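Local coordinates for protein putative cytochrome P450 120 (Synechocystis sp., PDB 2VE3) that binds heme and retinoic acid and probably acts as a cytochrome P450 monooxygenase, inserting an oxygen atom from molecular oxygen into its substrate, at residues 78-83 with 320-325; 52-57 with 339-344; 25-30 with 182-187. One frame throughout, in Å; residues are numbered along the deposited sequence.

All three contacts lie on the same side of the chain's centre. Interactions 1 and 2 belong to one mixed sheet, in which strands 320-325 and 341-345 are neighbours; their centres are about 8 Å apart, and strands 54-59 and 76-79 flank that pair. Along the chain, 78-83 and 320-325 both fall between 52-57 and 339-344. Interaction 3 lies about 14 Å from the centre of each and packs helix 26-31 against the loop after helix 170-181, its segments alternating with those of the other two. Interactions 1 and 2 each reach a heme propionate, while interactions 1 and 3 both touch retinoic acid, tying the sheet and the loop to the cofactor and the retinoic acid pocket.

Interaction 1: residues 78-83 with 320-325; sequences ATWPLS and GGFREL. With HEM (protoporphyrin IX containing Fe), chain C; REA (retinoic acid), chain D.
Thr79 and Phe322 meet where strand 76-79 lies beside strand 320-325, through one backbone bond, Thr79 N to Phe322 O at 2.9 Å. Arg323 NH1 turns back to the same carbonyl oxygen, and the two donors reach it from opposite faces of the carbonyl plane, so Phe322 O is gripped twice. The tight part gathers round Phe322. There Trp80 CE3 approaches Phe322 CD2 to 3.8 Å, the two rings inclined at 65°, and Pro81 CD sits 3.9 Å from Phe322 CD2. Thr79 CG2 adds to this close packing, 3.8 Å from Phe322 CB. One face of the indole lies under retinoic acid C18; over the opposite face a water lies 2.6 Å from Thr79 O and accepts from Phe322 N at 2.7 Å, linking the two segments. Arg323, its chain bent at chi2 (-71°), sets CD 3.7 Å from Ala78 CA; farther out, Arg323 NH2 donates to heme O1A at 2.7 Å, and NH1 adds weak bonds to both oxygens of that propionate. Ala78 CB lies over one face of the guanidinium, whose edge meets the carboxylate. Such a pairing should help neutralise the propionate. The loose side is at Glu324, partly exposed, whose side chain stands off from 78-83. Strand 76-79 forms an outer edge of the mixed sheet; strand 341-345 flanks 320-325 on its other side, and Pro81 stands at the N-cap position of helix 82-88.

Interaction 2: residues 52-57 with 339-344; sequences FGKNVI and GWLVSY. With HEM (protoporphyrin IX containing Fe), chain C.
Asn55 lays its CB over the face of Trp340, a CH-pi contact with CB 3.8 Å from the centroid of the six-membered ring and 18° off its normal. The amide plane stands at 61° to the indole, and Asn55 ND2 comes within 3.7 Å of Trp340 CE2. Ile57, two residues on, meets the same ring: with CG1 anti to the carbonyl carbon (chi1 -56°), that branch lies at the ring edge, Ile57 CG1 being 3.9 Å from Trp340 CE3. Asn55 and Ile57 thus hold the indole from face and rim. On the other side of the sheet Val56 CG2 crosses Leu341 CB at 4.1 Å, Val56 CG1 leans on Ser343 CB, and Leu341 CD2 reaches Lys54 CB. The backbones pair in parallel register: Leu341 N donates to Asn55 O, Ile57 N to Leu341 O at 2.7 Å, and Ser343 N to Ile57 O. Past the pairing, Tyr344 OH donates to heme O1A at 2.6 Å, carrying the strand to the cofactor. Strand 54-59 lies between its antiparallel partner 47-51 and strand 341-345, which pairs antiparallel with 320-325 on its other edge, while helix 62-68 packs against Val342 and Tyr344.

Interaction 3: residues 25-30 with 182-187; sequences ETLNFL and FSLPIP. With REA (retinoic acid), chain D.
The retinoic acid pocket takes one aromatic residue from each side of this contact, Phe29 from helix 26-31 and Phe182 from the loop after helix 170-181, and Leu30 carries most of the packing between them. Leu30 sends its two methyl branches to neighbouring parts of the loop backbone: CD2 lies 3.4 Å from Phe182 O, and CD1 lies 3.6 Å from Ser183 C. The same CD1 meets Leu184 CD2 at 3.9 Å. Leu184 CD2 also receives Leu27 CD2 at 4.0 Å and Thr26 CG2 at 4.1 Å, so one methyl sits among three side chains of a single helical face. Between side chains the contact is apolar, a short helix leaning on an irregular loop, with the Leu30 methyls also resting on the loop backbone; Thr26 OG1 is bonded to Leu23 O and Phe52 N, and Ser183 OG to Gly180 O. In this P450 fold the loop leads on to helix 192-215, and Pro185 centres an inverse gamma turn, closed by Ile186 N to Leu184 O, that turns the chain just beyond Leu184. At the ligand the two aromatics meet different parts of retinoic acid. Phe29, with CG anti to the backbone N (chi1 -176°), presents CE1 at its ring edge to carboxylate O2 at 3.3 Å. Phe182 instead reaches the polyene, its CZ 3.3 Å from C10, and its side chain also touches Pro81, Thr84 and Pro428.

Interaction 1: residues 78-83 with 320-325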
loop_
_atom_site.group_PDB
_atom_site.type_symbol
_atom_site.label_atom_id
_atom_site.label_comp_id
_atom_site.label_asym_id
_atom_site.label_seq_id
_atom_site.Cartn_x
_atom_site.Cartn_y
_atom_site.Cartn_z
ATOM N N ALA A 78 -4.418 8.967 -14.443
ATOM C CA ALA A 78 -3.586 8.724 -13.253
ATOM C C ALA A 78 -2.183 9.314 -13.368
ATOM O O ALA A 78 -1.576 9.336 -14.434
ATOM C CB ALA A 78 -3.519 7.244 -12.904
ATOM N N THR A 79 -1.672 9.801 -12.254
ATOM C CA THR A 79 -0.312 10.305 -12.227
ATOM C C THR A 79 0.287 10.137 -10.833
ATOM O O THR A 79 -0.386 9.705 -9.900
ATOM C CB THR A 79 -0.260 11.770 -12.742
ATOM O OG1 THR A 79 1.080 12.108 -13.101
ATOM C CG2 THR A 79 -0.815 12.743 -11.700
ATOM N N TRP A 80 1.568 10.465 -10.712
ATOM C CA TRP A 80 2.281 10.394 -9.447
ATOM C C TRP A 80 3.245 11.574 -9.426
ATOM O O TRP A 80 3.604 12.076 -10.484
ATOM C CB TRP A 80 3.008 9.050 -9.303
ATOM C CG TRP A 80 2.070 7.866 -8.982
ATOM C CD1 TRP A 80 1.711 6.845 -9.821
ATOM C CD2 TRP A 80 1.364 7.634 -7.751
ATOM N NE1 TRP A 80 0.837 5.991 -9.184
ATOM C CE2 TRP A 80 0.611 6.448 -7.915
ATOM C CE3 TRP A 80 1.295 8.319 -6.524
ATOM C CZ2 TRP A 80 -0.195 5.927 -6.904
ATOM C CZ3 TRP A 80 0.497 7.790 -5.513
ATOM C CH2 TRP A 80 -0.233 6.606 -5.710
ATOM N N PRO A 81 3.634 12.043 -8.226
ATOM C CA PRO A 81 4.682 13.066 -8.091
ATOM C C PRO A 81 5.957 12.788 -8.932
ATOM O O PRO A 81 6.299 11.637 -9.188
ATOM C CB PRO A 81 4.982 13.046 -6.592
ATOM C CG PRO A 81 3.663 12.633 -5.964
ATOM C CD PRO A 81 3.079 11.643 -6.917
ATOM N N LEU A 82 6.636 13.847 -9.361
ATOM C CA LEU A 82 7.762 13.736 -10.298
ATOM C C LEU A 82 8.832 12.715 -9.882
ATOM O O LEU A 82 9.331 11.950 -10.724
ATOM C CB LEU A 82 8.417 15.123 -10.553
ATOM C CG LEU A 82 9.605 15.091 -11.537
ATOM C CD1 LEU A 82 9.174 14.505 -12.881
ATOM C CD2 LEU A 82 10.286 16.449 -11.731
ATOM N N SER A 83 9.192 12.728 -8.599
ATOM C CA SER A 83 10.150 11.782 -8.041
ATOM C C SER A 83 9.675 10.332 -8.181
ATOM O O SER A 83 10.459 9.456 -8.540
ATOM C CB SER A 83 10.399 12.099 -6.567
ATOM O OG SER A 83 9.182 12.046 -5.831
ATOM N N GLY A 320 -3.182 8.285 -0.525
ATOM C CA GLY A 320 -4.016 8.751 -1.608
ATOM C C GLY A 320 -3.333 8.583 -2.947
ATOM O O GLY A 320 -2.189 8.113 -3.005
ATOM N N GLY A 321 -4.041 8.996 -4.005
ATOM C CA GLY A 321 -3.575 8.919 -5.391
ATOM C C GLY A 321 -3.733 10.276 -6.055
ATOM O O GLY A 321 -4.262 11.209 -5.454
ATOM N N PHE A 322 -3.271 10.379 -7.298
ATOM C CA PHE A 322 -3.272 11.631 -8.061
ATOM C C PHE A 322 -3.754 11.423 -9.492
ATOM O O PHE A 322 -3.523 10.370 -10.088
ATOM C CB PHE A 322 -1.883 12.265 -8.061
ATOM C CG PHE A 322 -1.334 12.489 -6.689
ATOM C CD1 PHE A 322 -1.426 13.737 -6.088
ATOM C CD2 PHE A 322 -0.738 11.439 -5.984
ATOM C CE1 PHE A 322 -0.921 13.941 -4.799
ATOM C CE2 PHE A 322 -0.234 11.633 -4.699
ATOM C CZ PHE A 322 -0.331 12.872 -4.103
ATOM N N ARG A 323 -4.467 12.426 -10.012
ATOM C CA ARG A 323 -5.069 12.384 -11.349
ATOM C C ARG A 323 -4.866 13.732 -12.013
ATOM O O ARG A 323 -5.005 14.761 -11.363
ATOM C CB ARG A 323 -6.581 12.090 -11.263
ATOM C CG ARG A 323 -6.965 10.798 -10.541
ATOM C CD ARG A 323 -6.615 9.543 -11.329
ATOM N NE ARG A 323 -7.094 8.313 -10.692
ATOM C CZ ARG A 323 -6.397 7.576 -9.822
ATOM N NH1 ARG A 323 -5.162 7.917 -9.471
ATOM N NH2 ARG A 323 -6.925 6.468 -9.317
ATOM N N GLU A 324 -4.512 13.731 -13.291
ATOM C CA GLU A 324 -4.540 14.957 -14.074
ATOM C C GLU A 324 -5.939 15.125 -14.664
ATOM O O GLU A 324 -6.532 14.158 -15.143
ATOM C CB GLU A 324 -3.498 14.943 -15.204
ATOM C CG GLU A 324 -3.408 16.293 -15.927
ATOM C CD GLU A 324 -2.509 16.299 -17.146
ATOM O OE1 GLU A 324 -1.601 15.444 -17.247
ATOM O OE2 GLU A 324 -2.710 17.188 -18.007
ATOM N N LEU A 325 -6.467 16.341 -14.619
ATOM C CA LEU A 325 -7.708 16.633 -15.330
ATOM C C LEU A 325 -7.390 16.810 -16.810
ATOM O O LEU A 325 -6.571 17.655 -17.166
ATOM C CB LEU A 325 -8.364 17.888 -14.771
ATOM C CG LEU A 325 -9.037 17.767 -13.408
ATOM C CD1 LEU A 325 -8.796 19.045 -12.590
ATOM C CD2 LEU A 325 -10.528 17.460 -13.561
HETATM C CHA HEM C . -2.831 0.396 -6.751
HETATM C CHB HEM C . -3.447 0.466 -1.929
HETATM C CHC HEM C . -1.033 -3.740 -1.540
HETATM C CHD HEM C . 0.067 -3.544 -6.232
HETATM C C1A HEM C . -3.238 0.797 -5.485
HETATM C C2A HEM C . -4.018 1.971 -5.138
HETATM C C3A HEM C . -4.197 1.969 -3.802
HETATM C C4A HEM C . -3.517 0.817 -3.266
HETATM C CMA HEM C . -4.952 3.003 -2.947
HETATM C CAA HEM C . -4.588 2.994 -6.149
HETATM C CBA HEM C . -3.662 4.186 -6.372
HETATM C CGA HEM C . -4.249 5.009 -7.499
HETATM O O1A HEM C . -5.384 5.537 -7.308
HETATM O O2A HEM C . -3.590 5.138 -8.572
HETATM C C1B HEM C . -2.886 -0.685 -1.409
HETATM C C2B HEM C . -2.970 -1.145 -0.030
HETATM C C3B HEM C . -2.308 -2.316 0.074
HETATM C C4B HEM C . -1.783 -2.621 -1.231
HETATM C CMB HEM C . -3.719 -0.391 1.091
HETATM C CAB HEM C . -2.073 -3.218 1.329
HETATM C CBB HEM C . -2.980 -3.381 2.305
HETATM C C1C HEM C . -0.556 -4.099 -2.778
HETATM C C2C HEM C . 0.148 -5.321 -3.109
HETATM C C3C HEM C . 0.456 -5.275 -4.413
HETATM C C4C HEM C . -0.037 -4.000 -4.935
HETATM C CMC HEM C . 0.439 -6.481 -2.117
HETATM C CAC HEM C . 1.177 -6.370 -5.252
HETATM C CBC HEM C . 2.483 -6.641 -5.153
HETATM C C1D HEM C . -0.532 -2.428 -6.780
HETATM C C2D HEM C . -0.277 -1.949 -8.113
HETATM C C3D HEM C . -1.170 -0.715 -8.284
HETATM C C4D HEM C . -1.901 -0.590 -7.037
HETATM C CMD HEM C . 0.708 -2.559 -9.145
HETATM C CAD HEM C . -1.299 0.200 -9.523
HETATM C CBD HEM C . -2.627 -0.115 -10.208
HETATM C CGD HEM C . -2.796 0.728 -11.449
HETATM O O1D HEM C . -3.712 0.398 -12.245
HETATM O O2D HEM C . -2.037 1.719 -11.667
HETATM N NA HEM C . -2.953 0.123 -4.322
HETATM N NB HEM C . -2.137 -1.604 -2.112
HETATM N NC HEM C . -0.645 -3.305 -3.909
HETATM N ND HEM C . -1.500 -1.618 -6.179
HETATM FE FE HEM C . -2.041 -1.785 -4.147
HETATM C C1 REA D . 1.263 1.746 -4.670
HETATM C C2 REA D . 1.520 1.007 -5.979
HETATM C C3 REA D . 1.327 1.953 -7.165
HETATM C C4 REA D . 2.406 3.033 -7.152
HETATM C C5 REA D . 2.640 3.619 -5.775
HETATM C C6 REA D . 2.124 3.022 -4.618
HETATM C C7 REA D . 2.431 3.644 -3.324
HETATM C C8 REA D . 1.707 4.844 -2.905
HETATM C C9 REA D . 2.146 5.534 -1.674
HETATM C C10 REA D . 1.732 6.915 -1.548
HETATM C C11 REA D . 1.184 7.499 -0.336
HETATM C C12 REA D . 0.462 8.741 -0.607
HETATM C C13 REA D . 0.653 9.963 0.174
HETATM C C14 REA D . -0.232 11.003 -0.172
HETATM C C15 REA D . -0.667 12.055 0.728
HETATM C C16 REA D . -0.219 2.159 -4.581
HETATM C C17 REA D . 1.608 0.777 -3.539
HETATM C C18 REA D . 3.482 4.868 -5.686
HETATM C C19 REA D . 3.008 4.879 -0.621
HETATM C C20 REA D . 1.723 10.069 1.230
HETATM O O1 REA D . -0.321 12.058 1.921
HETATM O O2 REA D . -1.393 12.968 0.304
HETATM O O HOH W 1 -2.060 8.284 -8.498
#

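Interaction 2: residues 52-57 with 339-344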
loop_
_atom_site.group_PDB
_atom_site.type_symbol
_atom_site.label_atom_id
_atom_site.label_comp_id
_atom_site.label_asym_id
_atom_site.label_seq_id
_atom_site.Cartn_x
_atom_site.Cartn_y
_atom_site.Cartn_z
ATOM N N PHE A 52 5.339 19.881 -6.496
ATOM C CA PHE A 52 6.270 19.429 -7.548
ATOM C C PHE A 52 5.973 20.110 -8.885
ATOM O O PHE A 52 5.931 19.451 -9.926
ATOM C CB PHE A 52 6.202 17.907 -7.728
ATOM C CG PHE A 52 6.343 17.121 -6.452
ATOM C CD1 PHE A 52 7.592 16.685 -6.025
ATOM C CD2 PHE A 52 5.221 16.795 -5.695
ATOM C CE1 PHE A 52 7.725 15.955 -4.857
ATOM C CE2 PHE A 52 5.336 16.055 -4.528
ATOM C CZ PHE A 52 6.593 15.638 -4.103
ATOM N N GLY A 53 5.710 21.412 -8.827
ATOM C CA GLY A 53 5.432 22.224 -10.005
ATOM C C GLY A 53 4.032 22.149 -10.583
ATOM O O GLY A 53 3.771 22.786 -11.606
ATOM N N LYS A 54 3.139 21.374 -9.952
ATOM C CA LYS A 54 1.739 21.259 -10.394
ATOM C C LYS A 54 0.735 21.841 -9.391
ATOM O O LYS A 54 0.852 21.650 -8.179
ATOM C CB LYS A 54 1.331 19.797 -10.662
ATOM C CG LYS A 54 2.222 19.024 -11.611
ATOM C CD LYS A 54 1.842 19.253 -13.063
ATOM C CE LYS A 54 3.017 18.965 -13.956
ATOM N NZ LYS A 54 3.771 17.773 -13.465
ATOM N N ASN A 55 -0.269 22.522 -9.930
ATOM C CA ASN A 55 -1.434 22.967 -9.172
ATOM C C ASN A 55 -2.309 21.766 -8.855
ATOM O O ASN A 55 -2.686 21.016 -9.764
ATOM C CB ASN A 55 -2.203 24.009 -9.988
ATOM C CG ASN A 55 -1.362 25.264 -10.269
ATOM O OD1 ASN A 55 -0.459 25.616 -9.497
ATOM N ND2 ASN A 55 -1.659 25.932 -11.371
ATOM N N VAL A 56 -2.608 21.574 -7.568
ATOM C CA VAL A 56 -3.298 20.357 -7.110
ATOM C C VAL A 56 -4.519 20.705 -6.247
ATOM O O VAL A 56 -4.423 21.535 -5.349
ATOM C CB VAL A 56 -2.341 19.402 -6.318
ATOM C CG1 VAL A 56 -2.977 18.013 -6.090
ATOM C CG2 VAL A 56 -0.968 19.225 -7.043
ATOM N N ILE A 57 -5.655 20.061 -6.531
ATOM C CA ILE A 57 -6.854 20.177 -5.694
ATOM C C ILE A 57 -6.994 18.902 -4.867
ATOM O O ILE A 57 -7.033 17.812 -5.417
ATOM C CB ILE A 57 -8.138 20.433 -6.544
ATOM C CG1 ILE A 57 -7.956 21.682 -7.419
ATOM C CG2 ILE A 57 -9.378 20.567 -5.645
ATOM C CD1 ILE A 57 -9.173 22.067 -8.259
ATOM N N GLY A 339 -5.807 20.184 -16.848
ATOM C CA GLY A 339 -4.349 20.154 -16.691
ATOM C C GLY A 339 -3.852 20.320 -15.263
ATOM O O GLY A 339 -2.674 20.077 -14.964
ATOM N N TRP A 340 -4.739 20.760 -14.378
ATOM C CA TRP A 340 -4.441 20.772 -12.957
ATOM C C TRP A 340 -4.586 19.333 -12.489
ATOM O O TRP A 340 -5.237 18.521 -13.162
ATOM C CB TRP A 340 -5.456 21.628 -12.210
ATOM C CG TRP A 340 -5.281 23.113 -12.301
ATOM C CD1 TRP A 340 -4.881 23.850 -13.392
ATOM C CD2 TRP A 340 -5.583 24.055 -11.267
ATOM N NE1 TRP A 340 -4.876 25.195 -13.074
ATOM C CE2 TRP A 340 -5.314 25.344 -11.780
ATOM C CE3 TRP A 340 -6.036 23.931 -9.947
ATOM C CZ2 TRP A 340 -5.493 26.504 -11.015
ATOM C CZ3 TRP A 340 -6.205 25.072 -9.187
ATOM C CH2 TRP A 340 -5.936 26.344 -9.721
ATOM N N LEU A 341 -3.993 19.029 -11.337
ATOM C CA LEU A 341 -4.147 17.724 -10.704
ATOM C C LEU A 341 -5.187 17.724 -9.583
ATOM O O LEU A 341 -5.394 18.732 -8.915
ATOM C CB LEU A 341 -2.817 17.261 -10.112
ATOM C CG LEU A 341 -1.870 16.364 -10.891
ATOM C CD1 LEU A 341 -1.676 16.821 -12.327
ATOM C CD2 LEU A 341 -0.545 16.296 -10.137
ATOM N N VAL A 342 -5.818 16.570 -9.397
ATOM C CA VAL A 342 -6.682 16.298 -8.268
ATOM C C VAL A 342 -6.039 15.175 -7.474
ATOM O O VAL A 342 -5.509 14.215 -8.051
ATOM C CB VAL A 342 -8.106 15.834 -8.732
ATOM C CG1 VAL A 342 -9.038 15.624 -7.544
ATOM C CG2 VAL A 342 -8.699 16.830 -9.686
ATOM N N SER A 343 -6.071 15.301 -6.148
ATOM C CA SER A 343 -5.626 14.237 -5.247
ATOM C C SER A 343 -6.765 13.782 -4.354
ATOM O O SER A 343 -7.381 14.606 -3.661
ATOM C CB SER A 343 -4.478 14.717 -4.361
ATOM O OG SER A 343 -4.045 13.675 -3.496
ATOM N N TYR A 344 -7.024 12.473 -4.347
ATOM C CA TYR A 344 -8.064 11.922 -3.500
ATOM C C TYR A 344 -7.385 11.375 -2.256
ATOM O O TYR A 344 -6.431 10.603 -2.347
ATOM C CB TYR A 344 -8.935 10.878 -4.238
ATOM C CG TYR A 344 -8.300 9.513 -4.435
ATOM C CD1 TYR A 344 -8.506 8.480 -3.508
ATOM C CD2 TYR A 344 -7.514 9.245 -5.558
ATOM C CE1 TYR A 344 -7.913 7.210 -3.692
ATOM C CE2 TYR A 344 -6.934 8.000 -5.748
ATOM C CZ TYR A 344 -7.127 6.993 -4.808
ATOM O OH TYR A 344 -6.561 5.777 -5.011
HETATM C CHA HEM C . -2.831 0.396 -6.751
HETATM C CHB HEM C . -3.447 0.466 -1.929
HETATM C CHC HEM C . -1.033 -3.740 -1.540
HETATM C CHD HEM C . 0.067 -3.544 -6.232
HETATM C C1A HEM C . -3.238 0.797 -5.485
HETATM C C2A HEM C . -4.018 1.971 -5.138
HETATM C C3A HEM C . -4.197 1.969 -3.802
HETATM C C4A HEM C . -3.517 0.817 -3.266
HETATM C CMA HEM C . -4.952 3.003 -2.947
HETATM C CAA HEM C . -4.588 2.994 -6.149
HETATM C CBA HEM C . -3.662 4.186 -6.372
HETATM C CGA HEM C . -4.249 5.009 -7.499
HETATM O O1A HEM C . -5.384 5.537 -7.308
HETATM O O2A HEM C . -3.590 5.138 -8.572
HETATM C C1B HEM C . -2.886 -0.685 -1.409
HETATM C C2B HEM C . -2.970 -1.145 -0.030
HETATM C C3B HEM C . -2.308 -2.316 0.074
HETATM C C4B HEM C . -1.783 -2.621 -1.231
HETATM C CMB HEM C . -3.719 -0.391 1.091
HETATM C CAB HEM C . -2.073 -3.218 1.329
HETATM C CBB HEM C . -2.980 -3.381 2.305
HETATM C C1C HEM C . -0.556 -4.099 -2.778
HETATM C C2C HEM C . 0.148 -5.321 -3.109
HETATM C C3C HEM C . 0.456 -5.275 -4.413
HETATM C C4C HEM C . -0.037 -4.000 -4.935
HETATM C CMC HEM C . 0.439 -6.481 -2.117
HETATM C CAC HEM C . 1.177 -6.370 -5.252
HETATM C CBC HEM C . 2.483 -6.641 -5.153
HETATM C C1D HEM C . -0.532 -2.428 -6.780
HETATM C C2D HEM C . -0.277 -1.949 -8.113
HETATM C C3D HEM C . -1.170 -0.715 -8.284
HETATM C C4D HEM C . -1.901 -0.590 -7.037
HETATM C CMD HEM C . 0.708 -2.559 -9.145
HETATM C CAD HEM C . -1.299 0.200 -9.523
HETATM C CBD HEM C . -2.627 -0.115 -10.208
HETATM C CGD HEM C . -2.796 0.728 -11.449
HETATM O O1D HEM C . -3.712 0.398 -12.245
HETATM O O2D HEM C . -2.037 1.719 -11.667
HETATM N NA HEM C . -2.953 0.123 -4.322
HETATM N NB HEM C . -2.137 -1.604 -2.112
HETATM N NC HEM C . -0.645 -3.305 -3.909
HETATM N ND HEM C . -1.500 -1.618 -6.179
HETATM FE FE HEM C . -2.041 -1.785 -4.147
#

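Interaction 3: residues 25-30 with 182-187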
loop_
_atom_site.group_PDB
_atom_site.type_symbol
_atom_site.label_atom_id
_atom_site.label_comp_id
_atom_site.label_asym_id
_atom_site.label_seq_id
_atom_site.Cartn_x
_atom_site.Cartn_y
_atom_site.Cartn_z
ATOM N N GLU A 25 3.978 24.284 -2.035
ATOM C CA GLU A 25 3.933 23.734 -0.672
ATOM C C GLU A 25 4.517 22.318 -0.606
ATOM O O GLU A 25 4.182 21.543 0.292
ATOM C CB GLU A 25 2.503 23.749 -0.119
ATOM C CG GLU A 25 1.807 25.101 -0.171
ATOM C CD GLU A 25 0.559 25.133 0.706
ATOM O OE1 GLU A 25 -0.488 24.566 0.312
ATOM O OE2 GLU A 25 0.631 25.722 1.800
ATOM N N THR A 26 5.404 21.993 -1.548
ATOM C CA THR A 26 5.995 20.655 -1.625
ATOM C C THR A 26 6.706 20.266 -0.329
ATOM O O THR A 26 6.647 19.111 0.080
ATOM C CB THR A 26 6.986 20.507 -2.829
ATOM O OG1 THR A 26 6.370 20.970 -4.042
ATOM C CG2 THR A 26 7.395 19.051 -3.010
ATOM N N LEU A 27 7.376 21.218 0.318
ATOM C CA LEU A 27 8.112 20.901 1.549
ATOM C C LEU A 27 7.174 20.541 2.701
ATOM O O LEU A 27 7.498 19.686 3.518
ATOM C CB LEU A 27 9.067 22.030 1.957
ATOM C CG LEU A 27 10.223 22.463 1.044
ATOM C CD1 LEU A 27 10.940 23.709 1.629
ATOM C CD2 LEU A 27 11.225 21.349 0.817
ATOM N N ASN A 28 6.017 21.198 2.758
ATOM C CA ASN A 28 5.007 20.901 3.782
ATOM C C ASN A 28 4.416 19.506 3.565
ATOM O O ASN A 28 4.322 18.712 4.496
ATOM C CB ASN A 28 3.921 21.977 3.780
ATOM C CG ASN A 28 4.501 23.395 3.863
ATOM O OD1 ASN A 28 4.962 23.828 4.915
ATOM N ND2 ASN A 28 4.478 24.110 2.755
ATOM N N PHE A 29 4.054 19.214 2.320
ATOM C CA PHE A 29 3.622 17.878 1.901
ATOM C C PHE A 29 4.612 16.774 2.304
ATOM O O PHE A 29 4.214 15.753 2.872
ATOM C CB PHE A 29 3.414 17.879 0.382
ATOM C CG PHE A 29 2.888 16.586 -0.166
ATOM C CD1 PHE A 29 1.554 16.227 0.022
ATOM C CD2 PHE A 29 3.722 15.737 -0.880
ATOM C CE1 PHE A 29 1.057 15.031 -0.489
ATOM C CE2 PHE A 29 3.234 14.538 -1.402
ATOM C CZ PHE A 29 1.896 14.184 -1.205
ATOM N N LEU A 30 5.899 16.987 2.031
ATOM C CA LEU A 30 6.901 15.958 2.294
ATOM C C LEU A 30 7.285 15.805 3.772
ATOM O O LEU A 30 7.748 14.740 4.183
ATOM C CB LEU A 30 8.143 16.167 1.424
ATOM C CG LEU A 30 7.989 15.986 -0.089
ATOM C CD1 LEU A 30 9.289 16.379 -0.785
ATOM C CD2 LEU A 30 7.587 14.549 -0.434
ATOM N N PHE A 182 8.959 9.483 -2.508
ATOM C CA PHE A 182 8.320 10.778 -2.273
ATOM C C PHE A 182 9.329 11.726 -1.624
ATOM O O PHE A 182 9.524 11.720 -0.411
ATOM C CB PHE A 182 7.027 10.624 -1.465
ATOM C CG PHE A 182 5.957 9.824 -2.183
ATOM C CD1 PHE A 182 4.914 10.468 -2.846
ATOM C CD2 PHE A 182 5.996 8.435 -2.204
ATOM C CE1 PHE A 182 3.920 9.731 -3.511
ATOM C CE2 PHE A 182 5.001 7.691 -2.873
ATOM C CZ PHE A 182 3.974 8.349 -3.530
ATOM N N SER A 183 9.990 12.500 -2.483
ATOM C CA SER A 183 11.095 13.389 -2.104
ATOM C C SER A 183 11.278 14.481 -3.158
ATOM O O SER A 183 10.638 14.448 -4.222
ATOM C CB SER A 183 12.401 12.592 -1.952
ATOM O OG SER A 183 12.780 12.021 -3.192
ATOM N N LEU A 184 12.159 15.441 -2.862
ATOM C CA LEU A 184 12.541 16.470 -3.831
ATOM C C LEU A 184 13.360 15.818 -4.944
ATOM O O LEU A 184 14.416 15.258 -4.657
ATOM C CB LEU A 184 13.396 17.573 -3.182
ATOM C CG LEU A 184 12.857 18.550 -2.136
ATOM C CD1 LEU A 184 13.891 19.687 -1.928
ATOM C CD2 LEU A 184 11.482 19.116 -2.495
ATOM N N PRO A 185 12.888 15.913 -6.208
ATOM C CA PRO A 185 13.552 15.221 -7.318
ATOM C C PRO A 185 14.864 15.912 -7.748
ATOM O O PRO A 185 15.039 16.266 -8.916
ATOM C CB PRO A 185 12.499 15.246 -8.432
ATOM C CG PRO A 185 11.672 16.472 -8.146
ATOM C CD PRO A 185 11.729 16.716 -6.662
ATOM N N ILE A 186 15.780 16.076 -6.796
ATOM C CA ILE A 186 17.094 16.664 -7.061
ATOM C C ILE A 186 18.153 15.577 -7.262
ATOM O O ILE A 186 18.485 14.838 -6.335
ATOM C CB ILE A 186 17.490 17.692 -5.999
ATOM C CG1 ILE A 186 16.633 18.948 -6.177
ATOM C CG2 ILE A 186 18.967 18.084 -6.133
ATOM C CD1 ILE A 186 16.818 19.993 -5.089
ATOM N N PRO A 187 18.665 15.477 -8.497
ATOM C CA PRO A 187 19.555 14.420 -8.969
ATOM C C PRO A 187 21.017 14.639 -8.578
ATOM O O PRO A 187 21.884 14.789 -9.447
ATOM C CB PRO A 187 19.392 14.468 -10.503
ATOM C CG PRO A 187 18.528 15.653 -10.803
ATOM C CD PRO A 187 18.357 16.449 -9.561
HETATM C C1 REA D . 1.263 1.746 -4.670
HETATM C C2 REA D . 1.520 1.007 -5.979
HETATM C C3 REA D . 1.327 1.953 -7.165
HETATM C C4 REA D . 2.406 3.033 -7.152
HETATM C C5 REA D . 2.640 3.619 -5.775
HETATM C C6 REA D . 2.124 3.022 -4.618
HETATM C C7 REA D . 2.431 3.644 -3.324
HETATM C C8 REA D . 1.707 4.844 -2.905
HETATM C C9 REA D . 2.146 5.534 -1.674
HETATM C C10 REA D . 1.732 6.915 -1.548
HETATM C C11 REA D . 1.184 7.499 -0.336
HETATM C C12 REA D . 0.462 8.741 -0.607
HETATM C C13 REA D . 0.653 9.963 0.174
HETATM C C14 REA D . -0.232 11.003 -0.172
HETATM C C15 REA D . -0.667 12.055 0.728
HETATM C C16 REA D . -0.219 2.159 -4.581
HETATM C C17 REA D . 1.608 0.777 -3.539
HETATM C C18 REA D . 3.482 4.868 -5.686
HETATM C C19 REA D . 3.008 4.879 -0.621
HETATM C C20 REA D . 1.723 10.069 1.230
HETATM O O1 REA D . -0.321 12.058 1.921
HETATM O O2 REA D . -1.393 12.968 0.304
#